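Local coordinates for protein serine repeat antigen 5 (Plasmodium falciparum, PDB 6X42) that is a papain-family cysteine-protease homologue of the malaria parasite that probably acts as a pseudoenzyme, at residues A[241-246]-A[253-258]; A[55-60]-A[220-225]; A[97-102]-A[188-193]; A[72-77]-A[137-142]. All blocks are in the same frame, centred on the assembly; numbering follows the deposited sequence. Where two conformers were deposited one is given.

Contact 1 (A[241-246]-A[253-258]); sequences IVRNSW and EGYFKV
Val242 and Phe256 form an antiparallel hydrogen-bonded pair in the hairpin of strands 236-243 and 255-259. Val242 N gives to Phe256 O at 2.8 Å, and Phe256 N returns a bond to Val242 O at 2.9 Å. Their side chains share one sheet face. Val242 CB lies over the Phe256 ring, 3.8 Å from the centroid and offset toward the rim. Phe256 CG sits between the backbone N and the carbonyl carbon (chi1 64°), which swings the ring back over Val242. Arg243 and Tyr255 share the other face. Arg243 NH1 gives to Tyr255 OH at 3.0 Å; the OH lies in the guanidinium plane, but the bond is bent (139°). NH1 also bonds Leu42 O, and NH2 bonds Gln43 O.

Past the strands, Asn244 N gives to Gly254 O at 3.1 Å. A water accepting from Trp246 N also donates to this oxygen. Asn244 OD1 takes Ser245 N from above the carbonyl plane and is also bonded to His219 NE2. By sequence motif, Asn244 and His219 match the asparagine and histidine of the papain triad. The Asn244 N to Gly254 O bond thus helps place the residue whose amide oxygen bonds the histidine, consistent with a retained papain-like scaffold.

Contact 2 (A[55-60]-A[220-225]); sequences IFASKY and AVNIVG
Asn222 ND2 is shared by two backbone oxygens. It gives one nearly straight bond (173°) to Ala57 O, 3.0 Å away. It gives another to Val189 O of the neighbouring strand. Ala57 O lies in the amide plane of Asn222, while the donor is tilted from the carbonyl plane of Ala57. The buried amide is therefore held from both the helix and the sheet, which limits its rotation. Its other branch, Asn222 OD1, packs 3.3 Å from Ala57 CA.

The Tyr60 ring lies obliquely against the same amide. Tyr60 CD2 approaches Asn222 CG to 3.4 Å, with the ring and amide planes 50° apart. Tyr60 CG is anti to the backbone N (chi1 177°), which carries the ring along the strand as far as Val224. Val224 CG1 meets the far end of the ring, 3.6 Å from Tyr60 CE2.

This is the domain interface of the papain fold: the long helix 53-68 packs on strand 219-230 of the sheet. Ser53 begins the helix, at the position of the papain catalytic cysteine, and its OG accepts from Ala220 N.

Small side chains bring the two elements close here. Ala57 CB touches Ala220 CB at 3.6 Å and also rests 3.5 Å from Val221 O. The short helix and strand axes come within 6.9 Å and run in roughly the same direction. At the far end of the strand segment, Val224 and Gly225 both face Ile241 and make a classic beta bulge.

Contact 3 (A[97-102]-A[188-193]); sequences SSPMEF and SVIAYI
Pro99 meets the Tyr192 ring at its edge, tip to tip. Pro99 CD lies 3.7 Å from Tyr192 CE1, and Pro99 CG is also near the ring plane. The other flank of the proline ring passes Ile190, whose side chain runs the opposite way. Pro99 CB and Ile190 CD1 are 4.2 Å apart, a looser apolar touch. Tyr192 has an unusual first torsion (chi1 -101°), with which its phenol end comes up to the start of helix 99-109.

A water links the polar atoms at this end. It donates to Ser97 O at 2.7 Å and is hydrogen-bonded to Tyr192 OH at 2.9 Å. The water lies near the plane of the tyrosine ring.

In the papain fold this contact again joins the helical domain to the sheet domain. Strand 189-193 lies between strands 219-230 and 273-280. Pro99 also touches Ser58 of helix 53-68 and Phe277 of strand 273-280, so its own helix meets a second helix and two strands here.

The helix start has its own bonds. Ser98 is the N-cap, and its OG accepts from Glu101 N at 3.1 Å. Pro99, with no N-H to offer, occupies the first turn. Ser97 OG gives a short bond of 2.5 Å to Glu101 OE1, which accepts it on the lone pair directed away from the other carboxylate oxygen. Glu101 OE2 forms a salt bridge with Arg92.

Contact 4 (A[72-77]-A[137-142]); sequences EPTKIS and MNLWDN
Leu139 drives a methyl group against a backbone carbonyl: its CD1 lies 3.4 Å from Lys75 O. The two segments have no regular secondary structure, and apolar side chains carry most of the contact. Leu139 CG is anti to the carbonyl carbon (chi1 -62°), and the branched tip spreads over residues 74-76. CD1 also meets Ile76 CG1 at 3.9 Å. CD2 meets Thr74 CG2, likewise at 3.9 Å. The exposed Met137 reaches the same threonine methyl. Met137 SD is 4.1 Å from Thr74 CG2, and the bend at chi3 (57°) brings CE equally near.

The polar groups look to other partners. Lys75 NZ bonds Gln43 O and forms a salt bridge with Glu45. Ile76 N gives to Glu63 on helix 53-68. Backbone bonds tie Lys75 to Glu115 and Ser77 to Pro113, while Leu139 pairs with Leu112. Residues 112-115 thus bond to both segments.

Leu139 itself stands in a type I turn from Asn138 to Asp141. Asn138 OD1 accepts from Trp140 N at 3.0 Å, which makes an Asx turn. Here that turn presents the leucine side chain, joining two loops of the helical half of a papain-like fold.

How the contacts relate
Contacts 1 and 2 are buried, and contact 2 lies almost at the centre of the chain. Contacts 3 and 4 are only partly buried, and contact 4 is the most peripheral. Contacts 1, 2 and 3 reach one sheet: strand 219-230 lies between strand 236-243 of contact 1 and strand 189-193 of contact 3. Contacts 2 and 3 each bring a helix to that sheet, while contact 4 joins two loops. Backbone bonds dominate contact 1, a side-chain amide contact 2, and a bridging water contact 3. Contact 4 is largely apolar. Lys59, on the helix of contact 2, bonds Ile76 O and so ties that loop to the core.

Contact 1 (A[241-246]-A[253-258])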
loop_
_atom_site.group_PDB
_atom_site.type_symbol
_atom_site.label_atom_id
_atom_site.label_comp_id
_atom_site.label_asym_id
_atom_site.label_seq_id
_atom_site.Cartn_x
_atom_site.Cartn_y
_atom_site.Cartn_z
ATOM N N ILE A 241 11.164 -1.323 -3.781
ATOM C CA ILE A 241 11.064 -1.939 -2.461
ATOM C C ILE A 241 9.576 -2.039 -2.149
ATOM O O ILE A 241 8.851 -1.034 -2.193
ATOM C CB ILE A 241 11.802 -1.129 -1.381
ATOM C CG1 ILE A 241 13.261 -0.884 -1.770
ATOM C CG2 ILE A 241 11.690 -1.851 -0.051
ATOM C CD1 ILE A 241 14.002 -0.004 -0.784
ATOM N N VAL A 242 9.124 -3.255 -1.863
ATOM C CA VAL A 242 7.709 -3.573 -1.691
ATOM C C VAL A 242 7.483 -4.141 -0.295
ATOM O O VAL A 242 8.180 -5.065 0.139
ATOM C CB VAL A 242 7.227 -4.567 -2.768
ATOM C CG1 VAL A 242 5.733 -4.870 -2.612
ATOM C CG2 VAL A 242 7.519 -4.035 -4.156
ATOM N N ARG A 243 6.481 -3.594 0.385
ATOM C CA ARG A 243 5.994 -4.070 1.679
ATOM C C ARG A 243 4.828 -5.025 1.463
ATOM O O ARG A 243 3.875 -4.704 0.747
ATOM C CB ARG A 243 5.518 -2.882 2.511
ATOM C CG ARG A 243 4.958 -3.225 3.897
ATOM C CD ARG A 243 4.545 -1.980 4.578
ATOM N NE ARG A 243 3.755 -2.157 5.786
ATOM C CZ ARG A 243 4.195 -2.058 7.036
ATOM N NH1 ARG A 243 5.474 -1.944 7.326
ATOM N NH2 ARG A 243 3.327 -2.051 8.022
ATOM N N ASN A 244 4.887 -6.184 2.115
ATOM C CA ASN A 244 3.794 -7.151 2.152
ATOM C C ASN A 244 3.224 -7.209 3.565
ATOM O O ASN A 244 3.789 -6.641 4.499
ATOM C CB ASN A 244 4.302 -8.520 1.686
ATOM C CG ASN A 244 3.223 -9.413 1.100
ATOM O OD1 ASN A 244 2.034 -9.106 1.117
ATOM N ND2 ASN A 244 3.663 -10.550 0.575
ATOM N N SER A 245 2.099 -7.913 3.707
ATOM C CA SER A 245 1.364 -8.057 4.954
ATOM C C SER A 245 1.249 -9.528 5.369
ATOM O O SER A 245 0.199 -9.979 5.849
ATOM C CB SER A 245 -0.005 -7.382 4.888
ATOM O OG SER A 245 -0.738 -7.769 3.745
ATOM N N TRP A 246 2.345 -10.270 5.189
ATOM C CA TRP A 246 2.423 -11.685 5.542
ATOM C C TRP A 246 3.367 -11.901 6.718
ATOM O O TRP A 246 3.882 -13.010 6.928
ATOM C CB TRP A 246 2.809 -12.536 4.333
ATOM C CG TRP A 246 1.769 -12.573 3.235
ATOM C CD1 TRP A 246 0.491 -12.105 3.280
ATOM C CD2 TRP A 246 1.946 -13.120 1.923
ATOM N NE1 TRP A 246 -0.129 -12.304 2.065
ATOM C CE2 TRP A 246 0.740 -12.938 1.222
ATOM C CE3 TRP A 246 3.020 -13.741 1.271
ATOM C CZ2 TRP A 246 0.582 -13.336 -0.107
ATOM C CZ3 TRP A 246 2.851 -14.147 -0.032
ATOM C CH2 TRP A 246 1.645 -13.939 -0.711
ATOM N N GLU A 253 12.443 -9.836 5.739
ATOM C CA GLU A 253 11.873 -9.132 6.892
ATOM C C GLU A 253 10.504 -8.512 6.596
ATOM O O GLU A 253 10.130 -7.477 7.162
ATOM C CB GLU A 253 12.838 -8.098 7.462
ATOM C CG GLU A 253 14.144 -8.729 7.963
ATOM C CD GLU A 253 15.176 -7.718 8.447
ATOM O OE1 GLU A 253 14.775 -6.638 8.919
ATOM O OE2 GLU A 253 16.385 -8.037 8.405
ATOM N N GLY A 254 9.730 -9.160 5.741
ATOM C CA GLY A 254 8.391 -8.729 5.405
ATOM C C GLY A 254 8.288 -7.923 4.137
ATOM O O GLY A 254 7.155 -7.630 3.704
ATOM N N TYR A 255 9.426 -7.562 3.535
ATOM C CA TYR A 255 9.542 -6.771 2.315
ATOM C C TYR A 255 10.203 -7.614 1.220
ATOM O O TYR A 255 10.730 -8.704 1.474
ATOM C CB TYR A 255 10.410 -5.529 2.574
ATOM C CG TYR A 255 9.860 -4.557 3.586
ATOM C CD1 TYR A 255 10.057 -4.752 4.943
ATOM C CD2 TYR A 255 9.158 -3.434 3.182
ATOM C CE1 TYR A 255 9.555 -3.865 5.882
ATOM C CE2 TYR A 255 8.656 -2.524 4.098
ATOM C CZ TYR A 255 8.836 -2.746 5.450
ATOM O OH TYR A 255 8.310 -1.846 6.352
ATOM N N PHE A 256 10.225 -7.088 0.001
ATOM C CA PHE A 256 11.055 -7.671 -1.040
ATOM C C PHE A 256 11.433 -6.576 -2.023
ATOM O O PHE A 256 10.850 -5.495 -2.033
ATOM C CB PHE A 256 10.376 -8.860 -1.747
ATOM C CG PHE A 256 9.115 -8.518 -2.527
ATOM C CD1 PHE A 256 9.140 -8.360 -3.901
ATOM C CD2 PHE A 256 7.889 -8.394 -1.880
ATOM C CE1 PHE A 256 7.987 -8.079 -4.605
ATOM C CE2 PHE A 256 6.749 -8.123 -2.589
ATOM C CZ PHE A 256 6.806 -7.968 -3.945
ATOM N N LYS A 257 12.448 -6.862 -2.835
ATOM C CA LYS A 257 12.850 -6.002 -3.946
ATOM C C LYS A 257 12.517 -6.697 -5.258
ATOM O O LYS A 257 12.680 -7.915 -5.380
ATOM C CB LYS A 257 14.352 -5.699 -3.895
ATOM C CG LYS A 257 14.764 -4.890 -2.695
ATOM C CD LYS A 257 16.263 -4.608 -2.693
ATOM C CE LYS A 257 16.670 -3.843 -1.460
ATOM N NZ LYS A 257 16.796 -4.732 -0.280
ATOM N N VAL A 258 12.051 -5.932 -6.233
ATOM C CA VAL A 258 11.665 -6.492 -7.525
ATOM C C VAL A 258 12.095 -5.531 -8.624
ATOM O O VAL A 258 11.944 -4.311 -8.501
ATOM C CB VAL A 258 10.151 -6.824 -7.560
ATOM C CG1 VAL A 258 9.295 -5.578 -7.385
ATOM C CG2 VAL A 258 9.757 -7.556 -8.824
HETATM O O HOH W 1 5.173 -9.603 4.845
#

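Contact 2 (A[55-60]-A[220-225])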
loop_
_atom_site.group_PDB
_atom_site.type_symbol
_atom_site.label_atom_id
_atom_site.label_comp_id
_atom_site.label_asym_id
_atom_site.label_seq_id
_atom_site.Cartn_x
_atom_site.Cartn_y
_atom_site.Cartn_z
ATOM N N ILE A 55 -7.106 -4.011 2.883
ATOM C CA ILE A 55 -7.164 -3.178 4.081
ATOM C C ILE A 55 -5.761 -2.804 4.550
ATOM O O ILE A 55 -5.479 -1.644 4.854
ATOM C CB ILE A 55 -7.938 -3.887 5.206
ATOM C CG1 ILE A 55 -9.310 -4.350 4.752
ATOM C CG2 ILE A 55 -8.061 -2.935 6.404
ATOM C CD1 ILE A 55 -10.075 -5.155 5.830
ATOM N N PHE A 56 -4.865 -3.785 4.653
ATOM C CA PHE A 56 -3.514 -3.507 5.133
ATOM C C PHE A 56 -2.784 -2.520 4.234
ATOM O O PHE A 56 -2.150 -1.578 4.718
ATOM C CB PHE A 56 -2.729 -4.821 5.314
ATOM C CG PHE A 56 -3.175 -5.600 6.537
ATOM C CD1 PHE A 56 -4.178 -6.558 6.448
ATOM C CD2 PHE A 56 -2.654 -5.320 7.775
ATOM C CE1 PHE A 56 -4.637 -7.218 7.574
ATOM C CE2 PHE A 56 -3.099 -5.988 8.904
ATOM C CZ PHE A 56 -4.105 -6.936 8.798
ATOM N N ALA A 57 -2.868 -2.710 2.918
ATOM C CA ALA A 57 -2.139 -1.811 2.023
ATOM C C ALA A 57 -2.760 -0.413 2.006
ATOM O O ALA A 57 -2.053 0.607 1.947
ATOM C CB ALA A 57 -2.099 -2.403 0.623
ATOM N N SER A 58 -4.089 -0.346 2.042
ATOM C CA SER A 58 -4.757 0.948 2.027
ATOM C C SER A 58 -4.490 1.708 3.315
ATOM O O SER A 58 -4.219 2.915 3.292
ATOM C CB SER A 58 -6.259 0.771 1.818
ATOM O OG SER A 58 -6.584 0.267 0.537
ATOM N N LYS A 59 -4.564 1.021 4.454
ATOM C CA LYS A 59 -4.343 1.704 5.723
ATOM C C LYS A 59 -2.886 2.126 5.873
ATOM O O LYS A 59 -2.597 3.185 6.450
ATOM C CB LYS A 59 -4.825 0.861 6.911
ATOM C CG LYS A 59 -3.809 -0.121 7.461
ATOM C CD LYS A 59 -4.408 -1.045 8.537
ATOM C CE LYS A 59 -3.356 -1.881 9.212
ATOM N NZ LYS A 59 -2.649 -1.122 10.276
ATOM N N TYR A 60 -1.951 1.313 5.366
ATOM C CA TYR A 60 -0.545 1.693 5.437
ATOM C C TYR A 60 -0.280 2.965 4.637
ATOM O O TYR A 60 0.496 3.819 5.056
ATOM C CB TYR A 60 0.347 0.562 4.957
ATOM C CG TYR A 60 1.815 0.906 4.938
ATOM C CD1 TYR A 60 2.596 0.851 6.098
ATOM C CD2 TYR A 60 2.423 1.337 3.767
ATOM C CE1 TYR A 60 3.951 1.147 6.069
ATOM C CE2 TYR A 60 3.764 1.636 3.725
ATOM C CZ TYR A 60 4.532 1.548 4.870
ATOM O OH TYR A 60 5.879 1.835 4.771
ATOM N N ALA A 220 -3.026 -6.760 -2.666
ATOM C CA ALA A 220 -2.527 -5.408 -2.502
ATOM C C ALA A 220 -1.302 -5.383 -1.592
ATOM O O ALA A 220 -1.280 -6.033 -0.553
ATOM C CB ALA A 220 -3.596 -4.496 -1.917
ATOM N N VAL A 221 -0.278 -4.647 -2.030
ATOM C CA VAL A 221 0.976 -4.428 -1.331
ATOM C C VAL A 221 1.264 -2.927 -1.381
ATOM O O VAL A 221 0.432 -2.151 -1.834
ATOM C CB VAL A 221 2.119 -5.261 -1.940
ATOM C CG1 VAL A 221 1.856 -6.751 -1.750
ATOM C CG2 VAL A 221 2.305 -4.924 -3.418
ATOM N N ASN A 222 2.427 -2.496 -0.880
ATOM C CA ASN A 222 2.806 -1.089 -0.994
ATOM C C ASN A 222 4.192 -0.993 -1.600
ATOM O O ASN A 222 5.109 -1.703 -1.182
ATOM C CB ASN A 222 2.803 -0.386 0.362
ATOM C CG ASN A 222 1.437 -0.386 1.010
ATOM O OD1 ASN A 222 1.124 -1.261 1.821
ATOM N ND2 ASN A 222 0.595 0.578 0.624
ATOM N N ILE A 223 4.367 -0.069 -2.540
ATOM C CA ILE A 223 5.708 0.337 -2.948
ATOM C C ILE A 223 6.147 1.439 -2.004
ATOM O O ILE A 223 5.421 2.423 -1.805
ATOM C CB ILE A 223 5.755 0.773 -4.417
ATOM C CG1 ILE A 223 5.419 -0.398 -5.337
ATOM C CG2 ILE A 223 7.133 1.344 -4.743
ATOM C CD1 ILE A 223 5.197 0.010 -6.789
ATOM N N VAL A 224 7.309 1.246 -1.380
ATOM C CA VAL A 224 7.788 2.118 -0.313
ATOM C C VAL A 224 9.146 2.727 -0.588
ATOM O O VAL A 224 9.614 3.539 0.219
ATOM C CB VAL A 224 7.773 1.399 1.054
ATOM C CG1 VAL A 224 6.388 0.849 1.337
ATOM C CG2 VAL A 224 8.830 0.296 1.141
ATOM N N GLY A 225 9.801 2.341 -1.666
ATOM C CA GLY A 225 11.123 2.846 -1.979
ATOM C C GLY A 225 11.587 2.225 -3.279
ATOM O O GLY A 225 10.825 1.539 -3.975
#

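Contact 3 (A[97-102]-A[188-193])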
loop_
_atom_site.group_PDB
_atom_site.type_symbol
_atom_site.label_atom_id
_atom_site.label_comp_id
_atom_site.label_asym_id
_atom_site.label_seq_id
_atom_site.Cartn_x
_atom_site.Cartn_y
_atom_site.Cartn_z
ATOM N N SER A 97 -11.681 -7.008 -1.206
ATOM C CA SER A 97 -12.364 -5.901 -1.866
ATOM C C SER A 97 -11.324 -4.990 -2.523
ATOM O O SER A 97 -10.407 -5.509 -3.177
ATOM C CB SER A 97 -13.276 -5.203 -0.882
ATOM O OG SER A 97 -14.013 -4.218 -1.573
ATOM N N SER A 98 -11.420 -3.677 -2.373
ATOM C CA SER A 98 -10.609 -2.763 -3.162
ATOM C C SER A 98 -10.289 -1.521 -2.342
ATOM O O SER A 98 -11.010 -1.186 -1.393
ATOM C CB SER A 98 -11.358 -2.325 -4.422
ATOM O OG SER A 98 -12.461 -1.526 -4.044
ATOM N N PRO A 99 -9.264 -0.768 -2.743
ATOM C CA PRO A 99 -9.032 0.547 -2.127
ATOM C C PRO A 99 -10.197 1.497 -2.277
ATOM O O PRO A 99 -10.419 2.332 -1.397
ATOM C CB PRO A 99 -7.774 1.064 -2.845
ATOM C CG PRO A 99 -7.079 -0.186 -3.255
ATOM C CD PRO A 99 -8.171 -1.151 -3.644
ATOM N N MET A 100 -10.951 1.381 -3.372
ATOM C CA MET A 100 -12.171 2.165 -3.531
ATOM C C MET A 100 -13.138 1.899 -2.388
ATOM O O MET A 100 -13.734 2.835 -1.839
ATOM C CB MET A 100 -12.787 1.833 -4.895
ATOM C CG MET A 100 -11.795 1.940 -6.095
ATOM S SD MET A 100 -10.628 0.563 -6.469
ATOM C CE MET A 100 -9.241 1.485 -7.115
ATOM N N GLU A 101 -13.337 0.629 -2.031
ATOM C CA GLU A 101 -14.271 0.372 -0.942
ATOM C C GLU A 101 -13.702 0.858 0.388
ATOM O O GLU A 101 -14.444 1.322 1.261
ATOM C CB GLU A 101 -14.696 -1.096 -0.837
ATOM C CG GLU A 101 -15.770 -1.213 0.275
ATOM C CD GLU A 101 -16.321 -2.606 0.585
ATOM O OE1 GLU A 101 -15.853 -3.627 0.041
ATOM O OE2 GLU A 101 -17.266 -2.673 1.402
ATOM N N PHE A 102 -12.387 0.748 0.566
ATOM C CA PHE A 102 -11.753 1.265 1.774
ATOM C C PHE A 102 -12.126 2.725 2.003
ATOM O O PHE A 102 -12.521 3.118 3.111
ATOM C CB PHE A 102 -10.244 1.061 1.663
ATOM C CG PHE A 102 -9.478 1.525 2.850
ATOM C CD1 PHE A 102 -9.131 0.631 3.871
ATOM C CD2 PHE A 102 -9.031 2.831 2.937
ATOM C CE1 PHE A 102 -8.413 1.058 4.966
ATOM C CE2 PHE A 102 -8.303 3.256 4.026
ATOM C CZ PHE A 102 -7.990 2.368 5.049
ATOM N N SER A 188 4.445 6.313 0.228
ATOM C CA SER A 188 4.107 5.007 -0.323
ATOM C C SER A 188 3.091 5.218 -1.440
ATOM O O SER A 188 2.468 6.282 -1.543
ATOM C CB SER A 188 3.470 4.095 0.726
ATOM O OG SER A 188 2.228 4.633 1.198
ATOM N N VAL A 189 2.883 4.159 -2.223
ATOM C CA VAL A 189 1.649 3.975 -2.972
ATOM C C VAL A 189 1.103 2.593 -2.637
ATOM O O VAL A 189 1.817 1.723 -2.132
ATOM C CB VAL A 189 1.820 4.128 -4.499
ATOM C CG1 VAL A 189 2.363 5.494 -4.852
ATOM C CG2 VAL A 189 2.694 3.003 -5.074
ATOM N N ILE A 190 -0.183 2.393 -2.921
ATOM C CA ILE A 190 -0.781 1.068 -2.950
ATOM C C ILE A 190 -0.454 0.462 -4.305
ATOM O O ILE A 190 -0.546 1.157 -5.324
ATOM C CB ILE A 190 -2.302 1.177 -2.745
ATOM C CG1 ILE A 190 -2.654 1.909 -1.449
ATOM C CG2 ILE A 190 -2.926 -0.220 -2.808
ATOM C CD1 ILE A 190 -4.099 2.423 -1.439
ATOM N N ALA A 191 -0.060 -0.807 -4.334
ATOM C CA ALA A 191 0.194 -1.487 -5.600
ATOM C C ALA A 191 -0.533 -2.815 -5.619
ATOM O O ALA A 191 -0.636 -3.485 -4.582
ATOM C CB ALA A 191 1.694 -1.720 -5.847
ATOM N N TYR A 192 -0.996 -3.233 -6.785
ATOM C CA TYR A 192 -1.677 -4.533 -6.952
ATOM C C TYR A 192 -0.757 -5.484 -7.691
ATOM O O TYR A 192 -0.157 -5.065 -8.630
ATOM C CB TYR A 192 -3.030 -4.421 -7.657
ATOM C CG TYR A 192 -4.152 -4.482 -6.658
ATOM C CD1 TYR A 192 -4.721 -3.328 -6.155
ATOM C CD2 TYR A 192 -4.566 -5.691 -6.128
ATOM C CE1 TYR A 192 -5.715 -3.377 -5.196
ATOM C CE2 TYR A 192 -5.556 -5.759 -5.164
ATOM C CZ TYR A 192 -6.138 -4.596 -4.700
ATOM O OH TYR A 192 -7.114 -4.646 -3.751
ATOM N N ILE A 193 -0.643 -6.701 -7.198
ATOM C CA ILE A 193 0.090 -7.798 -7.805
ATOM C C ILE A 193 -0.797 -9.039 -7.790
ATOM O O ILE A 193 -1.838 -9.087 -7.140
ATOM C CB ILE A 193 1.428 -8.081 -7.080
ATOM C CG1 ILE A 193 1.208 -8.558 -5.634
ATOM C CG2 ILE A 193 2.297 -6.828 -7.089
ATOM C CD1 ILE A 193 2.490 -9.089 -4.983
HETATM O O HOH W 2 -8.270 -7.198 -2.956
#

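Contact 4 (A[72-77]-A[137-142])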
loop_
_atom_site.group_PDB
_atom_site.type_symbol
_atom_site.label_atom_id
_atom_site.label_comp_id
_atom_site.label_asym_id
_atom_site.label_seq_id
_atom_site.Cartn_x
_atom_site.Cartn_y
_atom_site.Cartn_z
ATOM N N GLU A 72 2.472 10.815 14.711
ATOM C CA GLU A 72 3.143 9.627 15.209
ATOM C C GLU A 72 2.823 8.419 14.327
ATOM O O GLU A 72 1.799 8.397 13.636
ATOM C CB GLU A 72 2.640 9.323 16.618
ATOM C CG GLU A 72 3.150 10.258 17.714
ATOM C CD GLU A 72 4.657 10.325 17.771
ATOM O OE1 GLU A 72 5.205 11.434 17.579
ATOM O OE2 GLU A 72 5.293 9.271 17.994
ATOM N N PRO A 73 3.683 7.369 14.352
ATOM C CA PRO A 73 3.421 6.144 13.568
ATOM C C PRO A 73 2.426 5.199 14.243
ATOM O O PRO A 73 2.732 4.055 14.587
ATOM C CB PRO A 73 4.828 5.542 13.428
ATOM C CG PRO A 73 5.551 5.984 14.662
ATOM C CD PRO A 73 5.017 7.353 14.985
ATOM N N THR A 74 1.198 5.666 14.402
ATOM C CA THR A 74 0.153 4.907 15.083
ATOM C C THR A 74 -0.602 4.071 14.065
ATOM O O THR A 74 -1.063 4.592 13.051
ATOM C CB THR A 74 -0.827 5.868 15.763
ATOM O OG1 THR A 74 -0.115 6.811 16.560
ATOM C CG2 THR A 74 -1.794 5.094 16.625
ATOM N N LYS A 75 -0.737 2.785 14.339
ATOM C CA LYS A 75 -1.396 1.894 13.397
ATOM C C LYS A 75 -2.908 2.048 13.425
ATOM O O LYS A 75 -3.524 2.134 14.491
ATOM C CB LYS A 75 -1.049 0.441 13.701
ATOM C CG LYS A 75 0.406 0.121 13.510
ATOM C CD LYS A 75 0.872 0.422 12.107
ATOM C CE LYS A 75 2.206 -0.222 11.799
ATOM N NZ LYS A 75 2.173 -1.686 11.976
ATOM N N ILE A 76 -3.509 1.997 12.226
ATOM C CA ILE A 76 -4.960 1.934 12.049
ATOM C C ILE A 76 -5.456 0.514 12.305
ATOM O O ILE A 76 -4.788 -0.456 11.955
ATOM C CB ILE A 76 -5.306 2.386 10.616
ATOM C CG1 ILE A 76 -4.967 3.869 10.428
ATOM C CG2 ILE A 76 -6.766 2.101 10.269
ATOM C CD1 ILE A 76 -4.898 4.352 8.972
ATOM N N SER A 77 -6.653 0.380 12.893
ATOM C CA SER A 77 -7.253 -0.936 13.099
ATOM C C SER A 77 -7.760 -1.491 11.773
ATOM O O SER A 77 -8.819 -1.093 11.284
ATOM C CB SER A 77 -8.403 -0.802 14.095
ATOM O OG SER A 77 -9.169 -1.994 14.159
ATOM N N MET A 137 -8.942 6.348 20.096
ATOM C CA MET A 137 -8.395 7.382 19.221
ATOM C C MET A 137 -9.069 7.353 17.854
ATOM O O MET A 137 -9.340 6.282 17.315
ATOM C CB MET A 137 -6.919 7.115 18.916
ATOM C CG MET A 137 -5.991 6.877 20.067
ATOM S SD MET A 137 -4.307 6.591 19.435
ATOM C CE MET A 137 -3.988 8.080 18.469
ATOM N N ASN A 138 -9.273 8.524 17.265
ATOM C CA ASN A 138 -9.715 8.630 15.871
ATOM C C ASN A 138 -8.536 9.110 15.031
ATOM O O ASN A 138 -8.194 10.296 15.042
ATOM C CB ASN A 138 -10.895 9.587 15.714
ATOM C CG ASN A 138 -11.514 9.524 14.327
ATOM O OD1 ASN A 138 -11.036 8.796 13.447
ATOM N ND2 ASN A 138 -12.583 10.288 14.124
ATOM N N LEU A 139 -7.938 8.198 14.276
ATOM C CA LEU A 139 -6.797 8.550 13.439
ATOM C C LEU A 139 -7.223 9.246 12.159
ATOM O O LEU A 139 -6.370 9.580 11.330
ATOM C CB LEU A 139 -5.977 7.295 13.134
ATOM C CG LEU A 139 -5.397 6.636 14.391
ATOM C CD1 LEU A 139 -4.783 5.291 14.042
ATOM C CD2 LEU A 139 -4.365 7.544 15.057
ATOM N N TRP A 140 -8.522 9.464 11.988
ATOM C CA TRP A 140 -9.085 10.212 10.878
ATOM C C TRP A 140 -9.644 11.551 11.336
ATOM O O TRP A 140 -10.290 12.247 10.554
ATOM C CB TRP A 140 -10.181 9.377 10.213
ATOM C CG TRP A 140 -10.666 9.958 8.941
ATOM C CD1 TRP A 140 -11.953 10.252 8.616
ATOM C CD2 TRP A 140 -9.872 10.313 7.809
ATOM N NE1 TRP A 140 -12.013 10.789 7.353
ATOM C CE2 TRP A 140 -10.746 10.830 6.833
ATOM C CE3 TRP A 140 -8.505 10.251 7.525
ATOM C CZ2 TRP A 140 -10.298 11.281 5.600
ATOM C CZ3 TRP A 140 -8.066 10.704 6.288
ATOM C CH2 TRP A 140 -8.956 11.202 5.348
ATOM N N ASP A 141 -9.430 11.923 12.590
ATOM C CA ASP A 141 -9.859 13.235 13.049
ATOM C C ASP A 141 -9.233 14.316 12.170
ATOM O O ASP A 141 -8.036 14.277 11.869
ATOM C CB ASP A 141 -9.454 13.406 14.512
ATOM C CG ASP A 141 -10.336 14.384 15.256
ATOM O OD1 ASP A 141 -9.810 15.048 16.172
ATOM O OD2 ASP A 141 -11.538 14.499 14.925
ATOM N N ASN A 142 -10.065 15.261 11.731
ATOM C CA ASN A 142 -9.691 16.346 10.819
ATOM C C ASN A 142 -9.128 15.858 9.488
ATOM O O ASN A 142 -8.482 16.629 8.772
ATOM C CB ASN A 142 -8.745 17.380 11.447
ATOM C CG ASN A 142 -9.067 17.670 12.900
ATOM O OD1 ASN A 142 -10.155 18.146 13.229
ATOM N ND2 ASN A 142 -8.107 17.406 13.777
#